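Local coordinates for protein syndapin (Drosophila melanogaster, PDB 3I2W) that probably takes part in endocytosis and internalization of plasma membrane proteins, this chain being its membrane-associated, dimer-forming EFC/F-BAR domain, at residues T64-A68 / T258-D263; R46-K50 / V72-E77; E61-T65 / K266-W271; I86-L90 / V236-L240; I17-Y21 / Q102-H108. The contacts are given in a common frame with arbitrary orientation. Residues are numbered along the deposited sequence.

Contact 1. Residues T64-A68 / T258-D263; sequences TTEAA and TINNAD. With NA (sodium ion), chain G.
Segment 64-68 is helical throughout, while 258-263 begins as the last part of helix 247-260 and then leaves it, A262 (phi/psi -66/116°) and D263 (-123/108°) being extended. CA atoms set the register: A68 to I259 at 4.7 Å and T64 to A262 at 4.8 Å; the segments together bury 292 Å². T258 points toward the other helix, and its CG2 packs 3.5 Å from A67 O and 3.8 Å from A68 CA; water 1 donates to T258 O (3.2 Å) and T64 O (2.6 Å). I259 turns its side chain away, leaving its CA 4.1 Å from A68 CB. A262 CB touches A68 CB at 4.0 Å. At D263, N donates to T64 OG1 (2.8 Å, 167°), T64 being in rotamer p; D263 is also the N-cap of helix 264-275. On helix 63-105, E66 OE2 binds the sodium ion at 2.5 Å. The turn between helices 247-260 and 264-275 is laid on the start of helix 63-105 in the F-BAR domain, with K230 of the second subunit hydrogen-bonding N260 O and A262 O. Chemically, the hydrogen bond holds the turn, the water bridge holds the end of helix 247-260, and the A68–A262 pair and the T258 methyl supply the apolar part.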
# COMPACT_ATOMS: atom_id res chain seq x y z
N THR B 64 18.42 -26.15 12.12
CA THR B 64 18.70 -25.14 11.14
C THR B 64 17.49 -25.03 10.21
O THR B 64 17.35 -24.11 9.48
CB THR B 64 19.88 -25.58 10.32
OG1 THR B 64 19.54 -26.77 9.62
CG2 THR B 64 21.04 -25.86 11.20
N THR B 65 16.62 -25.99 10.24
CA THR B 65 15.45 -25.91 9.43
C THR B 65 14.53 -24.88 10.07
O THR B 65 13.99 -23.98 9.41
CB THR B 65 14.81 -27.28 9.33
OG1 THR B 65 15.67 -28.13 8.57
CG2 THR B 65 13.46 -27.20 8.64
N GLU B 66 14.37 -24.99 11.37
CA GLU B 66 13.69 -23.95 12.09
C GLU B 66 14.26 -22.60 11.70
O GLU B 66 13.53 -21.71 11.32
CB GLU B 66 13.85 -24.12 13.61
CG GLU B 66 12.70 -23.53 14.40
CD GLU B 66 12.94 -23.57 15.87
OE1 GLU B 66 14.05 -23.99 16.27
OE2 GLU B 66 12.02 -23.24 16.64
N ALA B 67 15.58 -22.48 11.78
CA ALA B 67 16.25 -21.22 11.50
C ALA B 67 15.95 -20.76 10.10
O ALA B 67 15.70 -19.61 9.92
CB ALA B 67 17.74 -21.32 11.74
N ALA B 68 15.96 -21.65 9.10
CA ALA B 68 15.47 -21.27 7.77
C ALA B 68 14.06 -20.69 7.72
O ALA B 68 13.88 -19.67 7.06
CB ALA B 68 15.61 -22.38 6.77
N THR B 258 20.54 -17.65 4.93
CA THR B 258 19.84 -18.45 5.90
C THR B 258 19.23 -19.71 5.31
O THR B 258 19.55 -20.81 5.76
CB THR B 258 18.76 -17.66 6.51
OG1 THR B 258 19.33 -16.47 7.07
CG2 THR B 258 18.05 -18.48 7.57
N ILE B 259 18.38 -19.60 4.30
CA ILE B 259 17.86 -20.84 3.75
C ILE B 259 18.98 -21.82 3.43
O ILE B 259 18.84 -23.01 3.65
CB ILE B 259 17.04 -20.63 2.53
CG1 ILE B 259 15.81 -19.85 2.93
CG2 ILE B 259 16.64 -21.99 1.92
CD1 ILE B 259 15.07 -19.42 1.83
N ASN B 260 20.09 -21.35 2.93
CA ASN B 260 21.13 -22.22 2.52
C ASN B 260 21.77 -23.02 3.67
O ASN B 260 22.18 -24.14 3.50
CB ASN B 260 22.16 -21.44 1.79
CG ASN B 260 22.49 -22.06 0.51
OD1 ASN B 260 22.51 -23.31 0.37
ND2 ASN B 260 22.75 -21.23 -0.46
N ASN B 261 21.83 -22.43 4.84
CA ASN B 261 22.28 -23.07 6.02
C ASN B 261 21.35 -24.16 6.48
O ASN B 261 21.64 -24.83 7.46
CB ASN B 261 22.27 -22.03 7.12
CG ASN B 261 23.34 -21.00 6.98
OD1 ASN B 261 24.46 -21.29 6.60
ND2 ASN B 261 22.99 -19.79 7.30
N ALA B 262 20.18 -24.33 5.88
CA ALA B 262 19.33 -25.40 6.37
C ALA B 262 20.08 -26.66 6.04
O ALA B 262 20.31 -26.94 4.86
CB ALA B 262 17.98 -25.39 5.70
N ASP B 263 20.49 -27.39 7.09
CA ASP B 263 21.25 -28.64 6.95
C ASP B 263 20.60 -29.87 7.59
O ASP B 263 20.57 -30.05 8.84
CB ASP B 263 22.62 -28.45 7.54
CG ASP B 263 23.52 -29.65 7.36
OD1 ASP B 263 23.21 -30.59 6.58
OD2 ASP B 263 24.57 -29.65 8.00
NA NA G . 10.36 -24.99 17.38
O HOH W 1 19.07 -22.37 8.49
O HOH W 2 10.48 -25.94 19.75

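Contact 2. Residues R46-K50 / V72-E77; sequences RTWSK and VLTESE
Two antiparallel helical segments, 46-50 and 72-77, cross at -159° with their axes 9.1 Å apart; S49 and L73 form the closest CA pair, at 5.1 Å. S49 has the largest share of the 351 Å² interface. Its CB points toward the partner helix and its t rotamer (165°) sets OG 3.6 Å from L73 CB and lets it donate to E77 OE1 at 3.1 Å, while S49 CB lies 3.6 Å from S76 OG. W48, chi1 t (177°) and chi2 75°, sends its indole across the gap: CH2 meets V72 CG1 at 3.4 Å near the ring plane, and L73 CD2 lies over one face, 4.2 Å from CZ3. E77 reaches back with OE1, which also accepts from water 3 at 2.4 Å; that water donates to R46 O at 2.7 Å. This is the antiparallel pairing of helices 11-58 and 63-105 in the F-BAR bundle: W52 touches W48 and L73, helix 247-260 brings F255 onto V72, and the second subunit packs L30 on V72.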
# COMPACT_ATOMS: atom_id res chain seq x y z
N ARG B 46 4.73 -6.66 10.40
CA ARG B 46 5.37 -6.84 11.65
C ARG B 46 4.43 -7.69 12.57
O ARG B 46 4.87 -8.55 13.32
CB ARG B 46 5.64 -5.47 12.23
CG ARG B 46 7.01 -4.97 11.87
CD ARG B 46 7.16 -3.49 12.26
NE ARG B 46 8.23 -2.79 11.52
CZ ARG B 46 8.66 -1.55 11.78
NH1 ARG B 46 8.12 -0.80 12.74
NH2 ARG B 46 9.64 -1.05 11.06
N THR B 47 3.14 -7.46 12.48
CA THR B 47 2.22 -8.20 13.27
C THR B 47 2.37 -9.67 12.91
O THR B 47 2.38 -10.52 13.76
CB THR B 47 0.84 -7.67 12.95
OG1 THR B 47 0.89 -6.28 13.18
CG2 THR B 47 -0.24 -8.26 13.81
N TRP B 48 2.52 -9.93 11.62
CA TRP B 48 2.56 -11.24 11.09
C TRP B 48 3.79 -11.91 11.59
O TRP B 48 3.76 -13.04 12.08
CB TRP B 48 2.64 -11.12 9.58
CG TRP B 48 2.77 -12.39 8.84
CD1 TRP B 48 1.80 -13.29 8.61
CD2 TRP B 48 3.92 -12.86 8.16
NE1 TRP B 48 2.28 -14.33 7.83
CE2 TRP B 48 3.58 -14.06 7.53
CE3 TRP B 48 5.20 -12.36 7.98
CZ2 TRP B 48 4.47 -14.78 6.78
CZ3 TRP B 48 6.09 -13.08 7.22
CH2 TRP B 48 5.72 -14.28 6.63
N SER B 49 4.90 -11.23 11.43
CA SER B 49 6.12 -11.75 11.85
C SER B 49 6.16 -12.00 13.36
O SER B 49 6.84 -12.88 13.82
CB SER B 49 7.15 -10.77 11.47
OG SER B 49 8.31 -11.11 12.18
N LYS B 50 5.45 -11.21 14.16
CA LYS B 50 5.47 -11.43 15.59
C LYS B 50 4.70 -12.74 15.89
O LYS B 50 5.13 -13.61 16.70
CB LYS B 50 4.88 -10.22 16.32
CG LYS B 50 4.98 -10.23 17.85
CD LYS B 50 4.92 -8.77 18.45
CE LYS B 50 6.32 -8.02 18.36
NZ LYS B 50 6.33 -6.64 17.70
N VAL B 72 12.29 -16.04 6.88
CA VAL B 72 11.22 -15.35 6.21
C VAL B 72 10.75 -14.19 7.09
O VAL B 72 10.45 -13.15 6.60
CB VAL B 72 10.08 -16.35 5.90
CG1 VAL B 72 8.78 -15.70 5.96
CG2 VAL B 72 10.22 -16.84 4.56
N LEU B 73 10.71 -14.40 8.40
CA LEU B 73 10.24 -13.38 9.34
C LEU B 73 11.23 -12.22 9.43
O LEU B 73 10.85 -11.06 9.56
CB LEU B 73 10.01 -14.00 10.74
CG LEU B 73 9.26 -15.35 10.90
CD1 LEU B 73 9.05 -15.62 12.34
CD2 LEU B 73 7.89 -15.47 10.23
N THR B 74 12.51 -12.53 9.36
CA THR B 74 13.51 -11.51 9.26
C THR B 74 13.34 -10.68 7.97
O THR B 74 13.39 -9.48 8.05
CB THR B 74 14.90 -12.15 9.41
OG1 THR B 74 15.16 -12.26 10.80
CG2 THR B 74 15.98 -11.32 8.78
N GLU B 75 13.12 -11.34 6.82
CA GLU B 75 12.81 -10.69 5.53
C GLU B 75 11.72 -9.63 5.66
O GLU B 75 11.89 -8.49 5.26
CB GLU B 75 12.29 -11.69 4.53
CG GLU B 75 12.15 -11.09 3.19
CD GLU B 75 10.71 -10.78 2.71
OE1 GLU B 75 9.69 -11.12 3.37
OE2 GLU B 75 10.64 -10.20 1.59
N SER B 76 10.60 -10.03 6.21
CA SER B 76 9.49 -9.16 6.28
C SER B 76 9.81 -8.03 7.27
O SER B 76 9.11 -7.02 7.31
CB SER B 76 8.30 -9.96 6.75
OG SER B 76 8.47 -10.34 8.11
N GLU B 77 10.82 -8.20 8.10
CA GLU B 77 11.07 -7.16 9.06
C GLU B 77 11.85 -6.03 8.40
O GLU B 77 11.55 -4.85 8.56
CB GLU B 77 11.67 -7.70 10.36
CG GLU B 77 10.51 -7.92 11.35
CD GLU B 77 10.86 -8.55 12.72
OE1 GLU B 77 9.86 -8.78 13.49
OE2 GLU B 77 12.06 -8.82 13.04
O HOH W 3 7.55 -8.11 13.73

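Contact 3. Residues E61-T65 / K266-W271; sequences EYGTT and KDLKWW. With NA (sodium ion), chain G.
A sodium site lies at one edge of this contact: E61 O binds the ion at 2.4 Å and water 2 binds the ion at 2.5 Å, with I56, E57, G59 and E66 completing the ligands. Beyond E61, Y62 is extended, T64 and T65 are helical, and G63 (phi 69°) brings its CA 3.3 Å from D267 OD1, where a CB would clash. D267, rotamer m on helix 264-275, accepts T64 N at OD1 (2.7 Å, 164°), and its OD2 takes T64 OG1 (2.9 Å), T65 N (2.9 Å, 133°) and T65 OG1 (2.8 Å); T64 OG1 also accepts from D263 N. The carboxylate joins helix 264-275 to the beginning of helix 63-105 in the F-BAR domain, where both pack on the middle of the second subunit. Y62, rotamer p, clusters with W270 and W271: Y62 CD2 is 3.9 Å from W270 CE3, and W271 CE3 lies over the tyrosine face, 4.0 Å from Y62 CZ. Y62 OH hydrogen-bonds to E222 and R16 of the second subunit, whose R16 makes a cation-pi contact with W271.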
# COMPACT_ATOMS: atom_id res chain seq x y z
N GLU B 61 9.01 -27.51 14.74
CA GLU B 61 10.14 -27.48 13.81
C GLU B 61 11.39 -27.16 14.66
O GLU B 61 11.24 -26.52 15.71
CB GLU B 61 9.89 -26.48 12.68
CG GLU B 61 10.98 -26.44 11.66
CD GLU B 61 10.94 -27.56 10.67
OE1 GLU B 61 10.17 -27.55 9.69
OE2 GLU B 61 11.73 -28.48 10.85
N TYR B 62 12.56 -27.66 14.26
CA TYR B 62 13.78 -27.52 15.07
C TYR B 62 15.00 -27.31 14.19
O TYR B 62 14.94 -27.44 12.96
CB TYR B 62 14.03 -28.79 15.93
CG TYR B 62 14.13 -30.09 15.08
CD1 TYR B 62 13.01 -30.60 14.44
CD2 TYR B 62 15.33 -30.75 14.87
CE1 TYR B 62 13.03 -31.73 13.65
CE2 TYR B 62 15.37 -31.92 14.06
CZ TYR B 62 14.20 -32.40 13.45
OH TYR B 62 14.12 -33.53 12.61
N GLY B 63 16.12 -26.99 14.81
CA GLY B 63 17.40 -27.00 14.10
C GLY B 63 17.55 -25.93 13.08
O GLY B 63 16.92 -24.91 13.16
N THR B 64 18.42 -26.15 12.12
CA THR B 64 18.70 -25.14 11.14
C THR B 64 17.49 -25.03 10.21
O THR B 64 17.35 -24.11 9.48
CB THR B 64 19.88 -25.58 10.32
OG1 THR B 64 19.54 -26.77 9.62
CG2 THR B 64 21.04 -25.86 11.20
N THR B 65 16.62 -25.99 10.24
CA THR B 65 15.45 -25.91 9.43
C THR B 65 14.53 -24.88 10.07
O THR B 65 13.99 -23.98 9.41
CB THR B 65 14.81 -27.28 9.33
OG1 THR B 65 15.67 -28.13 8.57
CG2 THR B 65 13.46 -27.20 8.64
N LYS B 266 23.10 -31.97 10.01
CA LYS B 266 23.13 -31.32 11.29
C LYS B 266 21.79 -31.57 12.03
O LYS B 266 21.76 -32.02 13.15
CB LYS B 266 23.38 -29.81 11.16
CG LYS B 266 24.68 -29.29 11.72
CD LYS B 266 24.45 -27.99 12.56
CE LYS B 266 25.76 -27.19 13.03
NZ LYS B 266 26.95 -27.99 13.59
N ASP B 267 20.67 -31.30 11.39
CA ASP B 267 19.41 -31.43 12.11
C ASP B 267 19.09 -32.84 12.56
O ASP B 267 18.73 -33.06 13.74
CB ASP B 267 18.25 -30.81 11.35
CG ASP B 267 18.36 -29.31 11.27
OD1 ASP B 267 19.24 -28.71 11.99
OD2 ASP B 267 17.60 -28.75 10.46
N LEU B 268 19.26 -33.78 11.66
CA LEU B 268 19.00 -35.14 12.02
C LEU B 268 19.94 -35.66 13.08
O LEU B 268 19.51 -36.41 13.94
CB LEU B 268 19.03 -36.06 10.81
CG LEU B 268 17.87 -35.94 9.84
CD1 LEU B 268 18.21 -36.87 8.77
CD2 LEU B 268 16.59 -36.36 10.48
N LYS B 269 21.22 -35.31 13.01
CA LYS B 269 22.14 -35.88 13.96
C LYS B 269 21.77 -35.40 15.32
O LYS B 269 21.76 -36.15 16.27
CB LYS B 269 23.55 -35.50 13.63
CG LYS B 269 24.18 -36.46 12.58
CD LYS B 269 25.54 -36.01 12.14
CE LYS B 269 26.62 -36.33 13.16
NZ LYS B 269 28.01 -36.11 12.54
N TRP B 270 21.38 -34.13 15.40
CA TRP B 270 21.01 -33.52 16.63
C TRP B 270 19.84 -34.29 17.16
O TRP B 270 19.65 -34.38 18.37
CB TRP B 270 20.62 -32.05 16.40
CG TRP B 270 20.15 -31.33 17.72
CD1 TRP B 270 20.95 -30.66 18.65
CD2 TRP B 270 18.82 -31.29 18.26
NE1 TRP B 270 20.19 -30.20 19.71
CE2 TRP B 270 18.89 -30.56 19.49
CE3 TRP B 270 17.58 -31.80 17.84
CZ2 TRP B 270 17.77 -30.35 20.28
CZ3 TRP B 270 16.48 -31.56 18.62
CH2 TRP B 270 16.59 -30.84 19.83
N TRP B 271 19.01 -34.81 16.28
CA TRP B 271 17.74 -35.39 16.74
C TRP B 271 17.97 -36.71 17.44
O TRP B 271 17.37 -36.98 18.46
CB TRP B 271 16.74 -35.58 15.61
CG TRP B 271 15.50 -36.29 16.08
CD1 TRP B 271 15.27 -37.61 16.07
CD2 TRP B 271 14.31 -35.69 16.63
NE1 TRP B 271 14.04 -37.89 16.58
CE2 TRP B 271 13.43 -36.72 16.92
CE3 TRP B 271 13.90 -34.37 16.87
CZ2 TRP B 271 12.17 -36.48 17.45
CZ3 TRP B 271 12.65 -34.13 17.42
CH2 TRP B 271 11.82 -35.17 17.71
NA NA G . 10.36 -24.99 17.38
O HOH W 2 10.48 -25.94 19.75

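Contact 4. Residues I86-L90 / V236-L240; sequences IKDNL and VHSCL
C239 is the main bump of this contact. Its CB points toward segment 86-90 and the residue loses 78 Å² of surface, the largest share of the 243 Å² buried. Both segments are fully helical and nearly antiparallel, with 166° between their N-to-C directions and 9.4 Å between axes; I86 and C239 give the nearest CA pair, 5.8 Å. The cysteine side chain, chi1 m, enters a hollow bounded by N89 and L90: SG rests 3.7 Å from N89 CB, and C239 CB is 3.6 Å from L90 CD2. In return L90 (m, t) pushes CD2 into the groove lined by V236, C239 and L240, reaching V236 CG1 at 4.4 Å and L240 CD1 at 3.6 Å. I86 settles alongside, its CG2 4.0 Å from L240 CD1 and 3.5 Å from C239 O. L240, with chi1 m and chi2 p, thus places CD1 against both aliphatic residues. Van der Waals packing joins these two segments of the F-BAR helical bundle. Helix 11-58 lies against the same apolar seam, where I31 touches L90 and V236 and R34 touches L90 and L240. H237 faces the second subunit, its NE2 hydrogen-bonded to Y252 O there.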
# COMPACT_ATOMS: atom_id res chain seq x y z
N ILE B 86 9.84 5.02 3.92
CA ILE B 86 9.14 5.73 2.89
C ILE B 86 8.03 6.55 3.55
O ILE B 86 7.83 7.72 3.27
CB ILE B 86 8.53 4.80 1.88
CG1 ILE B 86 9.61 3.97 1.23
CG2 ILE B 86 7.85 5.57 0.79
CD1 ILE B 86 9.05 3.04 0.22
N LYS B 87 7.32 5.95 4.47
CA LYS B 87 6.35 6.73 5.25
C LYS B 87 7.00 7.97 5.87
O LYS B 87 6.42 9.05 5.92
CB LYS B 87 5.76 5.84 6.33
CG LYS B 87 4.78 6.55 7.15
CD LYS B 87 5.28 6.73 8.55
CE LYS B 87 4.51 7.85 9.21
NZ LYS B 87 4.94 7.87 10.64
N ASP B 88 8.22 7.81 6.36
CA ASP B 88 8.83 8.86 7.10
C ASP B 88 9.40 9.86 6.15
O ASP B 88 9.24 11.09 6.34
CB ASP B 88 9.88 8.32 8.07
CG ASP B 88 9.27 7.87 9.44
OD1 ASP B 88 8.06 8.03 9.74
OD2 ASP B 88 10.04 7.31 10.24
N ASN B 89 10.05 9.37 5.09
CA ASN B 89 10.42 10.32 4.05
C ASN B 89 9.31 11.14 3.45
O ASN B 89 9.53 12.32 3.23
CB ASN B 89 11.22 9.67 2.93
CG ASN B 89 12.58 9.30 3.37
OD1 ASN B 89 13.07 9.78 4.41
ND2 ASN B 89 13.20 8.40 2.66
N LEU B 90 8.14 10.55 3.18
CA LEU B 90 7.05 11.28 2.56
C LEU B 90 6.62 12.32 3.55
O LEU B 90 6.42 13.46 3.20
CB LEU B 90 5.87 10.40 2.22
CG LEU B 90 6.04 9.33 1.15
CD1 LEU B 90 4.80 8.51 1.11
CD2 LEU B 90 6.34 9.86 -0.22
N VAL B 236 8.81 13.19 -4.42
CA VAL B 236 7.96 12.07 -4.11
C VAL B 236 8.57 10.84 -4.76
O VAL B 236 8.87 9.83 -4.07
CB VAL B 236 6.56 12.23 -4.68
CG1 VAL B 236 5.78 11.01 -4.39
CG2 VAL B 236 5.85 13.36 -4.02
N HIS B 237 8.75 10.94 -6.07
CA HIS B 237 9.37 9.90 -6.83
C HIS B 237 10.58 9.36 -6.09
O HIS B 237 10.59 8.23 -5.74
CB HIS B 237 9.75 10.47 -8.16
CG HIS B 237 10.33 9.47 -9.10
ND1 HIS B 237 11.67 9.14 -9.10
CD2 HIS B 237 9.77 8.77 -10.12
CE1 HIS B 237 11.90 8.24 -10.04
NE2 HIS B 237 10.76 8.01 -10.68
N SER B 238 11.61 10.15 -5.81
CA SER B 238 12.70 9.66 -4.91
C SER B 238 12.33 8.82 -3.74
O SER B 238 12.98 7.85 -3.43
CB SER B 238 13.49 10.82 -4.36
OG SER B 238 13.97 11.40 -5.54
N CYS B 239 11.30 9.25 -3.02
CA CYS B 239 10.91 8.52 -1.84
C CYS B 239 10.42 7.14 -2.17
O CYS B 239 10.57 6.26 -1.38
CB CYS B 239 9.78 9.24 -1.15
SG CYS B 239 10.25 10.75 -0.52
N LEU B 240 9.80 6.97 -3.31
CA LEU B 240 9.13 5.74 -3.62
C LEU B 240 9.98 4.80 -4.46
O LEU B 240 9.65 3.65 -4.60
CB LEU B 240 7.83 6.01 -4.37
CG LEU B 240 6.55 6.34 -3.64
CD1 LEU B 240 6.90 7.33 -2.73
CD2 LEU B 240 5.60 6.97 -4.62

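Contact 5. Residues I17-Y21 / Q102-H108; sequences IEDGY and QKENYHH
Y21 lays its CB over the face of the Y106 ring, 4.0 Å from the centroid and 5° off the normal, a CH-pi contact. The tyrosine rings meet offset edge-to-face, the Y21 edge toward Y106, with centroids 5.9 Å apart and planes at 77°. Segment 17-21 is helical; 102-108 leaves its helix for extended Y106 (phi/psi -137/126°), H107 and H108, and the nearest CA atoms are those of Y21 and Q102, 6.7 Å apart. With chi1 t, Y21 also receives the H108 edge on its face (centroids 5.1 Å, planes 73°; Y21 CE1 to H108 CE1 3.5 Å), completing a three-ring cluster. Q102 NE2 lies over the Y21 ring, 3.4 Å from CE1, and makes a weak 3.3 Å hydrogen bond to Y21 O; its stronger partner is N25. Y106, chi1 m, runs its ring along the helix, CE1 3.4 Å from I17 O and OH 3.5 Å from G20 C, where a CB on G20 would clash with that hydroxyl. Water 4 joins I17 O (2.9 Å) and Y106 OH (2.5 Å). The cluster fastens helix 11-58 to the exit of helix 63-105, with I113 of strand 112-113 against both tyrosines and R225 of helix 169-240 against Y106.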
# COMPACT_ATOMS: atom_id res chain seq x y z
N ILE B 17 -5.38 31.81 -7.96
CA ILE B 17 -4.54 32.00 -6.81
C ILE B 17 -4.99 31.13 -5.68
O ILE B 17 -4.17 30.43 -5.13
CB ILE B 17 -4.61 33.46 -6.31
CG1 ILE B 17 -3.99 34.38 -7.32
CG2 ILE B 17 -3.86 33.65 -5.04
CD1 ILE B 17 -4.19 35.79 -7.00
N GLU B 18 -6.27 31.21 -5.30
CA GLU B 18 -6.82 30.44 -4.18
C GLU B 18 -6.89 28.93 -4.50
O GLU B 18 -6.75 28.10 -3.63
CB GLU B 18 -8.20 30.95 -3.87
CG GLU B 18 -9.00 30.02 -2.95
CD GLU B 18 -10.03 30.70 -2.00
OE1 GLU B 18 -10.24 31.91 -2.08
OE2 GLU B 18 -10.62 30.01 -1.14
N ASP B 19 -7.13 28.57 -5.75
CA ASP B 19 -7.02 27.23 -6.13
C ASP B 19 -5.59 26.75 -5.85
O ASP B 19 -5.36 25.58 -5.51
CB ASP B 19 -7.41 27.09 -7.60
CG ASP B 19 -8.95 27.23 -7.83
OD1 ASP B 19 -9.75 27.09 -6.85
OD2 ASP B 19 -9.38 27.46 -8.99
N GLY B 20 -4.60 27.63 -5.94
CA GLY B 20 -3.26 27.16 -5.70
C GLY B 20 -3.11 26.73 -4.25
O GLY B 20 -2.51 25.69 -3.99
N TYR B 21 -3.61 27.53 -3.30
CA TYR B 21 -3.71 27.10 -1.91
C TYR B 21 -4.35 25.70 -1.82
O TYR B 21 -3.70 24.78 -1.34
CB TYR B 21 -4.45 28.12 -1.05
CG TYR B 21 -4.67 27.76 0.42
CD1 TYR B 21 -3.69 27.99 1.39
CD2 TYR B 21 -5.88 27.24 0.85
CE1 TYR B 21 -3.89 27.69 2.75
CE2 TYR B 21 -6.10 26.94 2.19
CZ TYR B 21 -5.09 27.17 3.14
OH TYR B 21 -5.30 26.86 4.49
N GLN B 102 3.38 26.66 1.44
CA GLN B 102 2.02 27.10 1.53
C GLN B 102 1.86 28.17 2.62
O GLN B 102 1.13 29.10 2.43
CB GLN B 102 1.11 25.88 1.77
CG GLN B 102 -0.36 26.24 2.07
CD GLN B 102 -1.23 25.05 2.42
OE1 GLN B 102 -0.92 24.31 3.32
NE2 GLN B 102 -2.32 24.88 1.70
N LYS B 103 2.50 28.01 3.77
CA LYS B 103 2.53 29.01 4.79
C LYS B 103 3.14 30.29 4.25
O LYS B 103 2.72 31.37 4.60
CB LYS B 103 3.41 28.51 5.92
CG LYS B 103 3.55 29.48 7.10
CD LYS B 103 4.62 29.05 8.17
CE LYS B 103 4.81 30.21 9.25
NZ LYS B 103 5.16 29.71 10.68
N GLU B 104 4.14 30.19 3.36
CA GLU B 104 4.94 31.35 3.02
C GLU B 104 4.34 32.18 1.95
O GLU B 104 4.63 33.36 1.87
CB GLU B 104 6.37 30.99 2.65
CG GLU B 104 7.23 31.10 3.89
CD GLU B 104 8.55 30.32 3.81
OE1 GLU B 104 9.00 29.89 2.71
OE2 GLU B 104 9.14 30.16 4.90
N ASN B 105 3.46 31.58 1.16
CA ASN B 105 2.93 32.26 0.01
C ASN B 105 1.48 32.60 0.07
O ASN B 105 0.98 33.16 -0.89
CB ASN B 105 3.12 31.40 -1.21
CG ASN B 105 4.54 31.19 -1.50
OD1 ASN B 105 5.18 32.05 -2.06
ND2 ASN B 105 5.04 30.03 -1.15
N TYR B 106 0.81 32.23 1.15
CA TYR B 106 -0.61 32.53 1.30
C TYR B 106 -0.81 33.01 2.71
O TYR B 106 -0.36 32.39 3.65
CB TYR B 106 -1.47 31.30 0.97
CG TYR B 106 -1.26 30.71 -0.43
CD1 TYR B 106 -1.81 31.31 -1.55
CD2 TYR B 106 -0.48 29.58 -0.64
CE1 TYR B 106 -1.60 30.78 -2.86
CE2 TYR B 106 -0.28 29.04 -1.93
CZ TYR B 106 -0.85 29.65 -3.01
OH TYR B 106 -0.65 29.16 -4.23
N HIS B 107 -1.41 34.18 2.88
CA HIS B 107 -1.60 34.77 4.17
C HIS B 107 -3.08 34.92 4.31
O HIS B 107 -3.79 34.92 3.31
CB HIS B 107 -0.81 36.06 4.22
CG HIS B 107 0.65 35.81 4.06
ND1 HIS B 107 1.47 35.48 5.12
CD2 HIS B 107 1.41 35.68 2.93
CE1 HIS B 107 2.68 35.22 4.66
NE2 HIS B 107 2.67 35.33 3.34
N HIS B 108 -3.56 34.93 5.55
CA HIS B 108 -5.00 34.82 5.73
C HIS B 108 -5.51 36.00 6.49
O HIS B 108 -5.23 36.09 7.66
CB HIS B 108 -5.38 33.53 6.44
CG HIS B 108 -4.94 32.31 5.73
ND1 HIS B 108 -5.80 31.52 5.01
CD2 HIS B 108 -3.73 31.69 5.68
CE1 HIS B 108 -5.14 30.49 4.50
NE2 HIS B 108 -3.88 30.57 4.89
O HOH W 4 -1.71 29.69 -6.47

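How the contacts relate
All five contacts draw on helix 63-105, the common element of this elongated, mostly helical chain. Contacts 2 and 5 pair it with helix 11-58 at places 43 Å apart, between centres; contact 4 pairs it with helix 169-240 and lies 22 Å from contact 2 and 24 Å from contact 5. Contacts 1 and 3, with centres 9 Å apart, share T64 and T65 and the sodium site, and bring in the successive helices 247-260 and 264-275 at the far end, 58 and 66 Å from contact 5. Following helix 63-105 in sequence gives the order 3, 1, 2, 4, 5. Contacts 1 to 4 also touch the second subunit, consistent with a bundle built as a homodimer.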